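Local coordinates for argininosuccinate lyase (Chelativorans sp., PDB 6RXA) that acts as an EDDS lyase, a carbon–nitrogen lyase of the aspartase/fumarase superfamily, engineered here for enantioselective synthesis of dipeptide-sweetener synthons, at the interface of chains A and B and the interface of chains A and C. Sequence-based numbering; all coordinates share one arbitrary frame. Chains: chain A/B/C, Argininosuccinate lyase.

Contact 1: the interface of chains A and B. Residues chain A 315-317, 323; chain B 160, 296, 300.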
# COMPACT_ATOMS: atom_id res chain seq x y z
N ALA A 315 -4.73 -4.44 12.39
CA ALA A 315 -3.94 -4.12 13.57
C ALA A 315 -4.68 -4.30 14.89
O ALA A 315 -4.07 -4.14 15.95
CB ALA A 315 -3.45 -2.66 13.48
N ILE A 316 -5.98 -4.60 14.85
CA ILE A 316 -6.84 -4.59 16.03
C ILE A 316 -7.54 -5.93 16.23
O ILE A 316 -7.24 -6.91 15.54
CB ILE A 316 -7.84 -3.42 15.96
CG1 ILE A 316 -8.75 -3.55 14.74
CG2 ILE A 316 -7.08 -2.08 15.92
CD1 ILE A 316 -9.99 -2.66 14.76
N GLU A 317 -8.44 -5.99 17.20
CA GLU A 317 -9.32 -7.12 17.44
C GLU A 317 -10.68 -6.86 16.77
O GLU A 317 -10.87 -5.84 16.09
CB GLU A 317 -9.47 -7.38 18.94
CG GLU A 317 -8.16 -7.82 19.61
CD GLU A 317 -7.13 -6.71 19.72
OE1 GLU A 317 -7.50 -5.62 20.23
OE2 GLU A 317 -5.97 -6.95 19.33
N ALA A 323 -8.87 3.36 16.79
CA ALA A 323 -7.66 3.34 15.97
C ALA A 323 -7.94 3.12 14.49
O ALA A 323 -7.00 3.16 13.69
CB ALA A 323 -6.70 2.23 16.44
N ARG B 160 3.14 -12.37 22.63
CA ARG B 160 2.10 -12.02 23.60
C ARG B 160 1.98 -13.04 24.73
O ARG B 160 0.92 -13.20 25.34
CB ARG B 160 0.75 -11.74 22.93
CG ARG B 160 0.79 -10.53 22.01
CD ARG B 160 -0.53 -10.38 21.27
NE ARG B 160 -0.64 -9.11 20.56
CZ ARG B 160 -1.63 -8.79 19.75
NH1 ARG B 160 -2.56 -9.68 19.43
NH2 ARG B 160 -1.70 -7.56 19.24
N ARG B 296 -1.94 5.25 17.38
CA ARG B 296 -1.87 4.18 16.40
C ARG B 296 -2.56 4.55 15.10
O ARG B 296 -2.06 4.26 14.01
CB ARG B 296 -2.47 2.89 16.97
CG ARG B 296 -1.71 2.33 18.17
CD ARG B 296 -2.18 0.93 18.53
NE ARG B 296 -1.62 -0.05 17.60
CZ ARG B 296 -2.11 -1.25 17.36
NH1 ARG B 296 -3.22 -1.67 17.95
NH2 ARG B 296 -1.49 -2.05 16.50
N PHE B 300 -1.10 4.16 11.28
CA PHE B 300 -1.71 3.44 10.16
C PHE B 300 -1.92 4.39 8.98
O PHE B 300 -1.68 4.04 7.83
CB PHE B 300 -3.05 2.86 10.58
CG PHE B 300 -3.03 2.06 11.85
CD1 PHE B 300 -1.90 1.37 12.27
CD2 PHE B 300 -4.17 2.00 12.62
CE1 PHE B 300 -1.94 0.64 13.45
CE2 PHE B 300 -4.22 1.27 13.77
CZ PHE B 300 -3.10 0.59 14.19
O HOH W 1 -3.54 -6.66 17.21
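B:Phe300 and A:Ala315 form the tight end of this contact. The ring tip, CZ, presses on the methyl CB of A:Ala315 at 3.3 Å, while CD2, at the ring's edge, meets the backbone oxygen O of A:Ala323 in the ring plane at 3.2 Å. Within chain B, B:Arg296 O sits over the centre of that ring, one helical turn back. The B:Arg296 side chain bends at its third torsion (chi3 77°), which turns the guanidinium over the B:Phe300 rim, one face against CZ. From there NH1 gives a hydrogen bond to A:Ala315 O at 3.3 Å, approaching from above the carbonyl plane, and NH2 adds a weak one. Replacing this arginine with an alanine would probably leave A:Ala315 O without those donors and open a gap beside the phenylalanine tip, setting the ring freer to turn.

Farther along, the contact is loose and wet. A:Glu317 and B:Arg160 hide almost no surface from the opposite chain, and A:Glu317 OE2 of the carboxylate stays 4.3 Å from B:Arg160 NH2 of the guanidinium. A water joins them instead, 2.9 Å from B:Arg160 NH2, at the guanidinium edge, and also bound to A:Ala315 O. The site ties the chain A loop to helix 290-301 of chain B, which also carries fumarate-binding B:Arg294, and so probably helps hold the fumarate-binding end of that helix in place.

Contact 2: the interface of chains A and C. Residues chain A 156, 166, 170-171, 174; chain C 203-204, 227-229.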
# COMPACT_ATOMS: atom_id res chain seq x y z
N VAL A 156 -5.48 0.68 -32.54
CA VAL A 156 -5.40 0.30 -31.13
C VAL A 156 -3.96 -0.13 -30.85
O VAL A 156 -3.26 -0.63 -31.73
CB VAL A 156 -6.42 -0.81 -30.78
CG1 VAL A 156 -6.03 -2.13 -31.42
CG2 VAL A 156 -6.55 -0.96 -29.25
N ILE A 166 -8.91 -0.21 -35.49
CA ILE A 166 -10.21 -0.20 -34.83
C ILE A 166 -10.89 1.12 -35.19
O ILE A 166 -10.53 1.76 -36.19
CB ILE A 166 -10.07 -0.36 -33.31
CG1 ILE A 166 -9.25 0.79 -32.72
CG2 ILE A 166 -9.45 -1.70 -32.96
CD1 ILE A 166 -9.49 1.01 -31.22
N HIS A 170 -15.19 2.07 -31.06
CA HIS A 170 -14.87 0.78 -30.47
C HIS A 170 -14.04 0.93 -29.20
O HIS A 170 -14.32 0.27 -28.19
CB HIS A 170 -14.12 -0.04 -31.52
CG HIS A 170 -13.65 -1.37 -31.04
ND1 HIS A 170 -12.31 -1.67 -30.91
CD2 HIS A 170 -14.32 -2.49 -30.66
CE1 HIS A 170 -12.18 -2.91 -30.46
NE2 HIS A 170 -13.39 -3.43 -30.31
N TYR A 171 -13.03 1.80 -29.23
CA TYR A 171 -12.21 2.03 -28.05
C TYR A 171 -13.06 2.54 -26.88
O TYR A 171 -12.96 2.04 -25.75
CB TYR A 171 -11.08 3.03 -28.37
CG TYR A 171 -10.24 3.31 -27.14
CD1 TYR A 171 -10.60 4.30 -26.24
CD2 TYR A 171 -9.11 2.56 -26.87
CE1 TYR A 171 -9.87 4.52 -25.11
CE2 TYR A 171 -8.36 2.78 -25.72
CZ TYR A 171 -8.75 3.77 -24.84
OH TYR A 171 -8.04 4.02 -23.69
N ALA A 174 -14.93 0.04 -24.88
CA ALA A 174 -14.21 -0.69 -23.84
C ALA A 174 -14.36 0.02 -22.51
O ALA A 174 -14.62 -0.61 -21.47
CB ALA A 174 -12.73 -0.81 -24.21
N THR C 203 -6.63 -7.95 -29.38
CA THR C 203 -7.26 -6.79 -28.76
C THR C 203 -8.39 -6.23 -29.64
O THR C 203 -9.12 -5.36 -29.19
CB THR C 203 -6.25 -5.65 -28.53
OG1 THR C 203 -6.91 -4.55 -27.88
CG2 THR C 203 -5.65 -5.17 -29.86
N ALA C 204 -8.52 -6.70 -30.88
CA ALA C 204 -9.48 -6.13 -31.83
C ALA C 204 -10.35 -7.19 -32.50
O ALA C 204 -10.98 -6.91 -33.52
CB ALA C 204 -8.76 -5.29 -32.90
N ASN C 227 -16.50 -6.50 -25.32
CA ASN C 227 -15.59 -5.66 -26.09
C ASN C 227 -14.18 -6.26 -26.10
O ASN C 227 -13.67 -6.69 -25.06
CB ASN C 227 -15.59 -4.25 -25.52
CG ASN C 227 -14.65 -3.34 -26.24
OD1 ASN C 227 -13.44 -3.36 -25.98
ND2 ASN C 227 -15.18 -2.52 -27.16
N SER C 228 -13.58 -6.32 -27.29
CA SER C 228 -12.31 -7.02 -27.47
C SER C 228 -11.16 -6.34 -26.73
O SER C 228 -10.24 -7.02 -26.27
CB SER C 228 -11.98 -7.15 -28.95
OG SER C 228 -11.89 -5.88 -29.57
N ILE C 229 -11.18 -5.00 -26.61
CA ILE C 229 -10.16 -4.34 -25.80
C ILE C 229 -10.35 -4.70 -24.34
O ILE C 229 -9.39 -5.06 -23.65
CB ILE C 229 -10.18 -2.81 -26.01
CG1 ILE C 229 -9.76 -2.45 -27.43
CG2 ILE C 229 -9.28 -2.12 -24.99
CD1 ILE C 229 -10.27 -1.09 -27.85
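A β-hairpin and the start of helix 168-193 in chain A, part of the aspartase/fumarase-type lyase fold, receive the first turn of helix 228-233 from chain C. The hairpin strands are 153-158, which ends on fumarate-binding A:Thr158, and 161-167.

C:Ile229 is the plug, hiding more surface than any other residue here. Its tip, CD1, lies 3.7 Å from A:Tyr171 CA. The C:Ile229 side chain runs obliquely across A:His170, CD1 near CE1 and ND1. A:Ile166 comes in at about a right angle, CD1 against the same tip, and A:Val156 meets it end-on with CG2. Lower on the isoleucine, C:Ile229 CB rests 3.7 Å from the methyl CB of A:Ala174.

At the hairpin, A:Val156 and C:Thr203 reach toward each other methyl to methyl, CG1 to CG2 at 3.4 Å, closer than ordinary van der Waals packing. With CG1 between its own backbone N and carbonyl carbon (chi1 70°), A:Val156 points that methyl to C:Thr203 and leaves CG2 to face C:Ile229. Beside this pair A:Ile166 CG2 touches the methyl of C:Ala204.

Polar groups rim the apolar core. With CG anti to the backbone N (chi1 176°), A:His170 turns its imidazole edge to C:Ser228, and NE2 makes a weak hydrogen bond to OG, 3.0 Å away in the ring plane. C:Ser228 OG donates in turn to C:Thr203 O at 2.8 Å, a weak relay from the histidine to the C:Thr203 backbone. C:Asn227 lays its amide over the helix backbone near A:Ala174: OD1 accepts a weak bond from C:Ile229 N, as a helix cap does, while ND2 donates to A:His170 O at 3.1 Å, tilted from the carbonyl plane. The amide and imidazole planes are 26° apart, with C:Asn227 ND2 3.6 Å from A:His170 CD2.

Chain A takes part in both contacts, which lie about 46 Å apart between the centres of their C-alpha atoms and share no residue. In contact 1 it offers the loop after helix 303-314 to chain B; in contact 2 it offers a hairpin and helix 168-193 to chain C. The hairpin is a common element across copies: B:Arg160, used in contact 1, lies in the turn between the strands that, in chain A, supply A:Val156 and A:Ile166 to contact 2. Each interface is two-fold symmetric, and together they join chain A to chains B and C within the deposited four-chain assembly, consistent with the tetramers typical of this superfamily.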